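Local coordinates for alpha-galacturonidase (PDB 3FEF), which hydrolyses alpha-1,4-linked galacturonic acid units as an NAD- and manganese-dependent family 4 glycoside hydrolase, at residues E181-T184 against E185-I189; E239-C242 against W243-V247; A380-K383 against G384-M387. All blocks are in the same frame, centred on the assembly; numbering follows the deposited sequence.

Contact 1: E181-T184 against E185-I189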
loop_
_atom_site.group_PDB
_atom_site.type_symbol
_atom_site.label_atom_id
_atom_site.label_comp_id
_atom_site.label_asym_id
_atom_site.label_seq_id
_atom_site.Cartn_x
_atom_site.Cartn_y
_atom_site.Cartn_z
ATOM N N GLU A 181 -29.554 16.355 -22.327
ATOM C CA GLU A 181 -29.966 17.282 -23.374
ATOM C C GLU A 181 -29.114 17.161 -24.637
ATOM O O GLU A 181 -29.612 17.368 -25.756
ATOM C CB GLU A 181 -30.009 18.719 -22.857
ATOM C CG GLU A 181 -31.094 18.911 -21.793
ATOM C CD GLU A 181 -31.342 20.352 -21.446
ATOM O OE1 GLU A 181 -30.870 21.246 -22.180
ATOM O OE2 GLU A 181 -32.009 20.594 -20.421
HETATM N N MSE A 182 -27.846 16.797 -24.458
HETATM C CA MSE A 182 -26.952 16.586 -25.586
HETATM C C MSE A 182 -27.398 15.375 -26.400
HETATM O O MSE A 182 -27.378 15.407 -27.624
HETATM C CB MSE A 182 -25.510 16.417 -25.099
HETATM C CG MSE A 182 -24.583 15.752 -26.091
HETATM SE SE MSE A 182 -22.918 15.113 -25.219
HETATM C CE MSE A 182 -23.622 13.435 -24.489
ATOM N N VAL A 183 -27.789 14.312 -25.707
ATOM C CA VAL A 183 -28.361 13.125 -26.334
ATOM C C VAL A 183 -29.564 13.472 -27.224
ATOM O O VAL A 183 -29.648 13.029 -28.369
ATOM C CB VAL A 183 -28.825 12.116 -25.271
ATOM C CG1 VAL A 183 -29.649 10.998 -25.906
ATOM C CG2 VAL A 183 -27.607 11.551 -24.482
ATOM N N THR A 184 -30.494 14.247 -26.685
ATOM C CA THR A 184 -31.624 14.723 -27.458
ATOM C C THR A 184 -31.178 15.582 -28.644
ATOM O O THR A 184 -31.602 15.365 -29.774
ATOM C CB THR A 184 -32.567 15.564 -26.604
ATOM O OG1 THR A 184 -33.031 14.779 -25.506
ATOM C CG2 THR A 184 -33.769 16.021 -27.436
ATOM N N GLU A 185 -30.316 16.554 -28.394
ATOM C CA GLU A 185 -29.895 17.426 -29.477
ATOM C C GLU A 185 -29.003 16.768 -30.522
ATOM O O GLU A 185 -29.048 17.148 -31.680
ATOM C CB GLU A 185 -29.216 18.680 -28.959
ATOM C CG GLU A 185 -29.149 19.739 -30.032
ATOM C CD GLU A 185 -27.859 20.496 -30.006
ATOM O OE1 GLU A 185 -27.678 21.309 -29.072
ATOM O OE2 GLU A 185 -27.031 20.285 -30.927
ATOM N N ARG A 186 -28.188 15.797 -30.128
ATOM C CA ARG A 186 -27.254 15.199 -31.063
ATOM C C ARG A 186 -27.885 13.986 -31.732
ATOM O O ARG A 186 -27.532 13.637 -32.852
ATOM C CB ARG A 186 -25.949 14.773 -30.368
ATOM C CG ARG A 186 -25.259 15.827 -29.486
ATOM C CD ARG A 186 -24.848 17.081 -30.265
ATOM N NE ARG A 186 -24.232 16.755 -31.551
ATOM C CZ ARG A 186 -24.142 17.606 -32.567
ATOM N NH1 ARG A 186 -24.627 18.837 -32.451
ATOM N NH2 ARG A 186 -23.569 17.226 -33.702
ATOM N N LEU A 187 -28.809 13.337 -31.042
ATOM C CA LEU A 187 -29.321 12.057 -31.512
ATOM C C LEU A 187 -30.803 12.117 -31.811
ATOM O O LEU A 187 -31.335 11.257 -32.506
ATOM C CB LEU A 187 -29.046 10.953 -30.486
ATOM C CG LEU A 187 -27.598 10.864 -29.990
ATOM C CD1 LEU A 187 -27.396 9.686 -29.021
ATOM C CD2 LEU A 187 -26.624 10.786 -31.167
ATOM N N GLY A 188 -31.474 13.129 -31.287
ATOM C CA GLY A 188 -32.902 13.291 -31.541
ATOM C C GLY A 188 -33.806 12.452 -30.655
ATOM O O GLY A 188 -35.028 12.510 -30.778
ATOM N N ILE A 189 -33.227 11.677 -29.746
ATOM C CA ILE A 189 -34.050 10.840 -28.870
ATOM C C ILE A 189 -34.208 11.385 -27.452
ATOM O O ILE A 189 -33.301 12.008 -26.904
ATOM C CB ILE A 189 -33.540 9.397 -28.825
ATOM C CG1 ILE A 189 -32.225 9.302 -28.055
ATOM C CG2 ILE A 189 -33.365 8.862 -30.242
ATOM C CD1 ILE A 189 -31.518 7.970 -28.249
#
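Val183 O receives Leu187 N at 2.8 Å, and Thr184 O receives Gly188 N at 2.7 Å, so these carbonyls have partners in the last turn of the helix. Two residues earlier, Glu185 N donates to Glu181 O at 2.8 Å in the straightest of these backbone bonds (163° at the hydrogen). The pattern is that of helix 171-187 running out: Gly188, with positive phi, is the first residue to leave helical geometry, and its N-H also makes a weak bond to Val183 O. Beyond it the chain folds back, bringing Ile189 O to 3.1 Å from Thr184 OG1; Ala180 O, in a weak bond, is a competing acceptor for this one proton. With CG1 of Val183 anti to its backbone N (chi1 170°), that methyl meets Ile189 CG1 at 3.8 Å. Glu181 OE1 accepts the backbone N of Glu239. One turn on, Glu185 OE2 is gripped by both Tyr231 OH and Arg186 NH1, the latter a salt bridge of 3.2 Å arriving nearly along the C-O axis of the carboxylate. A leucine in place of Arg186 would probably leave Glu185 without its charged mate, held through the tyrosine hydroxyl but less firmly fixed in rotation.

Contact 2: E239-C242 against W243-V247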
loop_
_atom_site.group_PDB
_atom_site.type_symbol
_atom_site.label_atom_id
_atom_site.label_comp_id
_atom_site.label_asym_id
_atom_site.label_seq_id
_atom_site.Cartn_x
_atom_site.Cartn_y
_atom_site.Cartn_z
ATOM N N GLU A 239 -31.897 23.944 -22.527
ATOM C CA GLU A 239 -33.213 24.308 -23.061
ATOM C C GLU A 239 -33.900 25.384 -22.219
ATOM O O GLU A 239 -34.029 25.242 -21.001
ATOM C CB GLU A 239 -34.123 23.072 -23.146
ATOM N N GLY A 240 -34.332 26.456 -22.879
ATOM C CA GLY A 240 -35.092 27.514 -22.216
ATOM C C GLY A 240 -34.320 28.295 -21.165
ATOM O O GLY A 240 -34.903 28.834 -20.225
ATOM N N GLU A 241 -33.003 28.362 -21.322
ATOM C CA GLU A 241 -32.157 29.083 -20.374
ATOM C C GLU A 241 -31.221 30.045 -21.084
ATOM O O GLU A 241 -30.938 29.907 -22.280
ATOM C CB GLU A 241 -31.298 28.116 -19.570
ATOM C CG GLU A 241 -31.935 27.551 -18.337
ATOM C CD GLU A 241 -30.889 27.216 -17.306
ATOM O OE1 GLU A 241 -29.718 27.628 -17.511
ATOM O OE2 GLU A 241 -31.226 26.552 -16.300
ATOM N N CYS A 242 -30.723 31.009 -20.321
ATOM C CA CYS A 242 -29.695 31.911 -20.802
ATOM C C CYS A 242 -28.643 32.039 -19.713
ATOM O O CYS A 242 -28.975 32.229 -18.549
ATOM C CB CYS A 242 -30.293 33.281 -21.114
ATOM S SG CYS A 242 -29.034 34.495 -21.524
ATOM N N TRP A 243 -27.376 31.948 -20.073
ATOM C CA TRP A 243 -26.339 31.949 -19.042
ATOM C C TRP A 243 -26.379 33.200 -18.141
ATOM O O TRP A 243 -25.840 33.166 -17.042
ATOM C CB TRP A 243 -24.946 31.751 -19.655
ATOM C CG TRP A 243 -24.447 32.920 -20.439
ATOM C CD1 TRP A 243 -24.674 33.180 -21.762
ATOM C CD2 TRP A 243 -23.611 33.986 -19.955
ATOM N NE1 TRP A 243 -24.032 34.350 -22.127
ATOM C CE2 TRP A 243 -23.378 34.860 -21.033
ATOM C CE3 TRP A 243 -23.049 34.289 -18.704
ATOM C CZ2 TRP A 243 -22.601 36.021 -20.902
ATOM C CZ3 TRP A 243 -22.283 35.429 -18.575
ATOM C CH2 TRP A 243 -22.064 36.289 -19.668
ATOM N N ARG A 244 -27.020 34.284 -18.602
ATOM C CA ARG A 244 -27.136 35.513 -17.806
ATOM C C ARG A 244 -28.289 35.485 -16.816
ATOM O O ARG A 244 -28.396 36.377 -15.998
ATOM C CB ARG A 244 -27.336 36.751 -18.678
ATOM C CG ARG A 244 -26.231 37.058 -19.645
ATOM C CD ARG A 244 -26.602 38.259 -20.510
ATOM N NE ARG A 244 -25.793 38.295 -21.720
ATOM C CZ ARG A 244 -24.564 38.793 -21.773
ATOM N NH1 ARG A 244 -23.879 38.776 -22.913
ATOM N NH2 ARG A 244 -24.015 39.301 -20.679
ATOM N N ASP A 245 -29.163 34.493 -16.898
ATOM C CA ASP A 245 -30.333 34.474 -16.022
ATOM C C ASP A 245 -29.960 34.646 -14.548
ATOM O O ASP A 245 -30.635 35.364 -13.823
ATOM C CB ASP A 245 -31.177 33.195 -16.201
ATOM C CG ASP A 245 -31.737 33.038 -17.613
ATOM O OD1 ASP A 245 -31.763 34.036 -18.374
ATOM O OD2 ASP A 245 -32.152 31.905 -17.960
ATOM N N SER A 246 -28.900 33.984 -14.097
ATOM C CA SER A 246 -28.480 34.118 -12.707
ATOM C C SER A 246 -27.004 33.806 -12.532
ATOM O O SER A 246 -26.356 33.301 -13.447
ATOM C CB SER A 246 -29.286 33.188 -11.821
ATOM O OG SER A 246 -28.754 31.881 -11.900
ATOM N N VAL A 247 -26.480 34.105 -11.347
ATOM C CA VAL A 247 -25.085 33.802 -11.037
ATOM C C VAL A 247 -24.810 32.291 -11.079
ATOM O O VAL A 247 -23.660 31.863 -11.105
ATOM C CB VAL A 247 -24.671 34.378 -9.666
ATOM C CG1 VAL A 247 -25.106 35.819 -9.559
ATOM C CG2 VAL A 247 -25.259 33.566 -8.532
#
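Backbone hydrogen bonding closes a type I beta turn from Cys242 to Asp245, in which Asp245 N donates to Cys242 O at 2.8 Å and nearly straight (169°). The Asp245 side chain answers in the reverse direction: its OD2 accepts Cys242 N at 2.9 Å, the donor sitting above the carboxylate plane, so the two residues are tied by a pair of opposed bonds. A softer polar contact comes from the thiol. With SG anti to the backbone N (chi1 173°), it swings in over the turn and accepts Arg244 N at 3.6 Å. The same sulfur makes an oblique sulfur-aromatic contact, SG being 5.1 Å from the centre of the five-membered ring of Trp243. Among the flat groups, the Arg244 chain runs over one face of that indole; its CG lies 3.8 Å above the ring plane, and Trp243 CZ2 lies 3.4 Å from the guanidinium plane, over its centre. His291 also meets the indole ring, and its NE2 donates to Trp243 O, while Trp243 N finds Glu237 OE2. The side chain of Glu241 is about 12 Å from that of His170, the probable proton donor. This turn lies at the surface, within the long loop between helix 220-231 and helix 253-262.

Contact 3: A380-K383 against G384-M387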
loop_
_atom_site.group_PDB
_atom_site.type_symbol
_atom_site.label_atom_id
_atom_site.label_comp_id
_atom_site.label_asym_id
_atom_site.label_seq_id
_atom_site.Cartn_x
_atom_site.Cartn_y
_atom_site.Cartn_z
ATOM N N ALA A 380 -8.893 5.665 -12.432
ATOM C CA ALA A 380 -8.007 6.828 -12.381
ATOM C C ALA A 380 -8.587 8.064 -13.078
ATOM O O ALA A 380 -9.342 7.958 -14.031
ATOM C CB ALA A 380 -6.623 6.483 -13.037
ATOM N N LEU A 381 -8.174 9.238 -12.619
ATOM C CA LEU A 381 -8.441 10.492 -13.316
ATOM C C LEU A 381 -7.466 10.631 -14.477
ATOM O O LEU A 381 -6.493 9.899 -14.543
ATOM C CB LEU A 381 -8.242 11.646 -12.332
ATOM C CG LEU A 381 -9.270 11.681 -11.171
ATOM C CD1 LEU A 381 -8.692 12.390 -9.937
ATOM C CD2 LEU A 381 -10.554 12.350 -11.630
ATOM N N PRO A 382 -7.724 11.557 -15.412
ATOM C CA PRO A 382 -6.631 11.910 -16.332
ATOM C C PRO A 382 -5.427 12.386 -15.519
ATOM O O PRO A 382 -5.595 12.991 -14.459
ATOM C CB PRO A 382 -7.195 13.096 -17.116
ATOM C CG PRO A 382 -8.684 12.898 -17.083
ATOM C CD PRO A 382 -8.996 12.210 -15.760
ATOM N N LYS A 383 -4.226 12.150 -16.033
ATOM C CA LYS A 383 -3.013 12.416 -15.277
ATOM C C LYS A 383 -2.900 13.890 -14.835
ATOM O O LYS A 383 -2.601 14.187 -13.658
ATOM C CB LYS A 383 -1.790 11.959 -16.077
ATOM C CG LYS A 383 -0.452 12.259 -15.395
ATOM C CD LYS A 383 -0.312 11.515 -14.091
ATOM C CE LYS A 383 -0.374 10.007 -14.325
ATOM N NZ LYS A 383 -0.528 9.316 -13.004
ATOM N N GLY A 384 -3.189 14.811 -15.752
ATOM C CA GLY A 384 -3.188 16.242 -15.408
ATOM C C GLY A 384 -4.148 16.582 -14.272
ATOM O O GLY A 384 -3.862 17.418 -13.412
ATOM N N VAL A 385 -5.297 15.926 -14.275
ATOM C CA VAL A 385 -6.338 16.200 -13.288
ATOM C C VAL A 385 -5.933 15.597 -11.959
ATOM O O VAL A 385 -6.176 16.177 -10.910
ATOM C CB VAL A 385 -7.692 15.619 -13.755
ATOM C CG1 VAL A 385 -8.758 15.786 -12.692
ATOM C CG2 VAL A 385 -8.111 16.315 -15.026
ATOM N N GLU A 386 -5.296 14.431 -12.019
ATOM C CA GLU A 386 -4.857 13.729 -10.819
ATOM C C GLU A 386 -3.723 14.504 -10.113
ATOM O O GLU A 386 -3.659 14.566 -8.888
ATOM C CB GLU A 386 -4.428 12.298 -11.192
ATOM C CG GLU A 386 -3.691 11.525 -10.122
ATOM C CD GLU A 386 -3.065 10.255 -10.681
ATOM O OE1 GLU A 386 -3.794 9.318 -11.100
ATOM O OE2 GLU A 386 -1.828 10.191 -10.712
HETATM N N MSE A 387 -2.847 15.121 -10.886
HETATM C CA MSE A 387 -1.831 15.993 -10.301
HETATM C C MSE A 387 -2.463 17.173 -9.557
HETATM O O MSE A 387 -2.080 17.511 -8.437
HETATM C CB MSE A 387 -0.873 16.501 -11.382
HETATM C CG MSE A 387 0.016 15.420 -11.986
HETATM SE SE MSE A 387 0.668 15.929 -13.774
HETATM C CE MSE A 387 1.455 17.641 -13.279
HETATM O O HOH W 1 -6.217 9.237 -10.621
HETATM O O HOH W 2 -3.828 9.359 -13.776
#
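Lys383 and Glu386 set the polar side of this contact, their side chains meeting at an oblique angle. The lysine leaves the helix with CG anti to the backbone N, then bends at both chi2 (63°) and chi3 (61°), and this double bend carries NZ back to Glu386 OE2. Lys383 NZ lies 2.8 Å from Glu386 OE2 in a salt bridge, approaching from above the carboxylate plane. The other oxygen, Glu386 OE1, faces the loop. One water links it to Leu381 N, a second links it to Leu381 O, and Asn355 ND2 donates to it as well, so this buried carboxylate is gripped at both oxygens. The second water also reaches Lys383 NZ, weakly at 3.4 Å.

The apolar side is arranged differently. Leu381 and Val385 cross at about a right angle, with CD2 of the leucine 4.0 Å from CG1 of the valine. Pro382 instead lies alongside Val385, pointing the same way, its CB 3.9 Å from Val385 CG2. Trp209 on strand 207-215 touches both Leu381 and Val385, and Pro382 rests on Ala264. Farther along, Met387, a selenomethionine, stands roughly perpendicular to Lys383 with SE 4.2 Å from Lys383 CG; in a second subunit, Leu410 packs on Lys383 and Ala398 on Met387.

Backbone bonds fix the frame: Pro382 O accepts Glu386 N at 2.8 Å, and Lys383 O accepts Met387 N at 2.9 Å. Placing an acidic group in the first turn is likely to be favoured by the partial positive charge of a helix start. The whole is the N-terminus of helix 383-405 in the family 4 C-terminal domain, with Pro382 at the N-cap and an i to i+3 salt bridge across the first turn.

Overall arrangement
The contacts run from surface to interior: contact 2 lies at the surface, though its Trp243 is buried, contact 1 is partly buried and contact 3 buried. Contacts 1 and 3 both concern helix ends, but opposite ones, the C-terminus of helix 171-187 and the N-terminus of helix 383-405, whereas contact 2 is a turn in a loop. The chemistry follows: backbone bonds running out at a glycine in contact 1, a thiol and a carboxylate bracing a turn in contact 2, a hydrated salt bridge beside apolar packing in contact 3. Contacts 1 and 2 touch, although their centres are 20 Å apart; contact 3 stays about 17 Å from contact 1 at the nearest atoms, and it alone meets another subunit.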